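Local coordinates for uncharacterized protein VP1736 (Vibrio parahaemolyticus, PDB 3LXQ) that is of unknown function but belongs to the sulfatase family of the alkaline phosphatase clan, at residues 384-389 against 430-435. Residues are numbered along the deposited sequence; the frame is centred on the assembly and turned at random.
Sequences KNFGYL and ANALFA
With chi1 at 176° for F386 and a similar rotation for Y388, both side chains carry CG trans to the backbone N, and the two rings drop from the same side of strand 385-389 onto helix 430-435. A432 meets the F386 ring face-on: its CA sits 3.6 Å from the ring centroid and 4° off the ring normal, a CH-pi contact, while its CB leans toward one ortho carbon, 3.4 Å from CD1 of F386. At the far end of the ring, CZ of F386 comes within 3.6 Å of A432 N and 3.8 Å of N431 C, so the aromatic rests on helix backbone as well as on the methyl. The strand is the second of a five-stranded antiparallel sheet, between strands 377-382 and 394-398, and the C-terminal helix 422-441 packs over one side of it, the two segment axes 8.9 Å apart. Further along the strand, CE1 of Y388 approaches ND2 of N431 at 3.6 Å, ring and amide planes being just 19° apart. That is packing, not a hydrogen bond: the buried amide nitrogen gives its hydrogen bonds to R427 O, one turn back, and to S60 OG on helix 50-61.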
loop_
_atom_site.group_PDB
_atom_site.type_symbol
_atom_site.label_atom_id
_atom_site.label_comp_id
_atom_site.label_asym_id
_atom_site.label_seq_id
_atom_site.Cartn_x
_atom_site.Cartn_y
_atom_site.Cartn_z
ATOM N N LYS A 384 -9.008 -16.656 -3.372
ATOM C CA LYS A 384 -9.081 -17.612 -2.273
ATOM C C LYS A 384 -7.707 -18.181 -1.876
ATOM O O LYS A 384 -7.595 -18.914 -0.887
ATOM C CB LYS A 384 -10.053 -18.753 -2.632
ATOM N N ASN A 385 -6.671 -17.860 -2.649
ATOM C CA ASN A 385 -5.330 -18.374 -2.370
ATOM C C ASN A 385 -4.450 -17.381 -1.617
ATOM O O ASN A 385 -4.445 -16.200 -1.927
ATOM C CB ASN A 385 -4.650 -18.803 -3.661
ATOM C CG ASN A 385 -5.409 -19.909 -4.376
ATOM O OD1 ASN A 385 -6.251 -20.584 -3.787
ATOM N ND2 ASN A 385 -5.112 -20.093 -5.649
ATOM N N PHE A 386 -3.717 -17.879 -0.621
ATOM C CA PHE A 386 -2.794 -17.062 0.165
ATOM C C PHE A 386 -1.378 -17.556 -0.040
ATOM O O PHE A 386 -1.099 -18.766 0.070
ATOM C CB PHE A 386 -3.143 -17.108 1.658
ATOM C CG PHE A 386 -2.168 -16.346 2.546
ATOM C CD1 PHE A 386 -1.047 -16.988 3.104
ATOM C CD2 PHE A 386 -2.384 -15.001 2.849
ATOM C CE1 PHE A 386 -0.153 -16.272 3.948
ATOM C CE2 PHE A 386 -1.502 -14.292 3.677
ATOM C CZ PHE A 386 -0.389 -14.923 4.223
ATOM N N GLY A 387 -0.485 -16.619 -0.338
ATOM C CA GLY A 387 0.923 -16.921 -0.540
ATOM C C GLY A 387 1.839 -16.214 0.434
ATOM O O GLY A 387 1.612 -15.057 0.793
ATOM N N TYR A 388 2.865 -16.930 0.878
ATOM C CA TYR A 388 3.880 -16.385 1.775
ATOM C C TYR A 388 5.253 -16.577 1.127
ATOM O O TYR A 388 5.772 -17.704 1.017
ATOM C CB TYR A 388 3.810 -17.055 3.157
ATOM C CG TYR A 388 4.443 -16.248 4.291
ATOM C CD1 TYR A 388 3.703 -15.300 5.004
ATOM C CD2 TYR A 388 5.778 -16.452 4.655
ATOM C CE1 TYR A 388 4.288 -14.567 6.062
ATOM C CE2 TYR A 388 6.364 -15.737 5.681
ATOM C CZ TYR A 388 5.618 -14.797 6.379
ATOM O OH TYR A 388 6.215 -14.108 7.387
ATOM N N LEU A 389 5.799 -15.468 0.651
ATOM C CA LEU A 389 7.088 -15.427 -0.018
ATOM C C LEU A 389 8.188 -14.994 0.954
ATOM O O LEU A 389 8.056 -13.972 1.648
ATOM C CB LEU A 389 7.037 -14.473 -1.223
ATOM C CG LEU A 389 8.322 -14.298 -2.060
ATOM C CD1 LEU A 389 8.642 -15.540 -2.921
ATOM C CD2 LEU A 389 8.278 -13.038 -2.926
ATOM N N ALA A 430 -0.329 -19.502 9.840
ATOM C CA ALA A 430 -0.609 -18.565 10.929
ATOM C C ALA A 430 -0.898 -17.147 10.401
ATOM O O ALA A 430 -1.852 -16.492 10.836
ATOM C CB ALA A 430 0.542 -18.550 11.922
ATOM N N ASN A 431 -0.079 -16.688 9.460
ATOM C CA ASN A 431 -0.276 -15.377 8.847
ATOM C C ASN A 431 -1.486 -15.303 7.892
ATOM O O ASN A 431 -2.144 -14.268 7.805
ATOM C CB ASN A 431 1.016 -14.894 8.192
ATOM C CG ASN A 431 2.013 -14.358 9.211
ATOM O OD1 ASN A 431 1.828 -13.273 9.778
ATOM N ND2 ASN A 431 3.076 -15.110 9.446
ATOM N N ALA A 432 -1.780 -16.411 7.206
ATOM C CA ALA A 432 -2.987 -16.549 6.385
ATOM C C ALA A 432 -4.274 -16.359 7.190
ATOM O O ALA A 432 -5.264 -15.846 6.674
ATOM C CB ALA A 432 -3.014 -17.923 5.709
ATOM N N LEU A 433 -4.258 -16.803 8.444
ATOM C CA LEU A 433 -5.444 -16.814 9.297
ATOM C C LEU A 433 -5.676 -15.530 10.074
ATOM O O LEU A 433 -6.792 -15.287 10.558
ATOM C CB LEU A 433 -5.340 -17.955 10.307
ATOM C CG LEU A 433 -5.379 -19.385 9.791
ATOM C CD1 LEU A 433 -5.033 -20.349 10.919
ATOM C CD2 LEU A 433 -6.749 -19.706 9.205
ATOM N N PHE A 434 -4.628 -14.726 10.227
ATOM C CA PHE A 434 -4.661 -13.655 11.227
ATOM C C PHE A 434 -5.763 -12.618 10.989
ATOM O O PHE A 434 -6.575 -12.369 11.882
ATOM C CB PHE A 434 -3.287 -12.976 11.389
ATOM C CG PHE A 434 -3.326 -11.756 12.263
ATOM C CD1 PHE A 434 -3.538 -11.874 13.630
ATOM C CD2 PHE A 434 -3.177 -10.489 11.717
ATOM C CE1 PHE A 434 -3.588 -10.756 14.440
ATOM C CE2 PHE A 434 -3.230 -9.359 12.522
ATOM C CZ PHE A 434 -3.438 -9.494 13.895
ATOM N N ALA A 435 -5.791 -12.025 9.798
ATOM C CA ALA A 435 -6.749 -10.969 9.491
ATOM C C ALA A 435 -8.185 -11.447 9.666
ATOM O O ALA A 435 -9.015 -10.732 10.245
ATOM C CB ALA A 435 -6.538 -10.424 8.100
#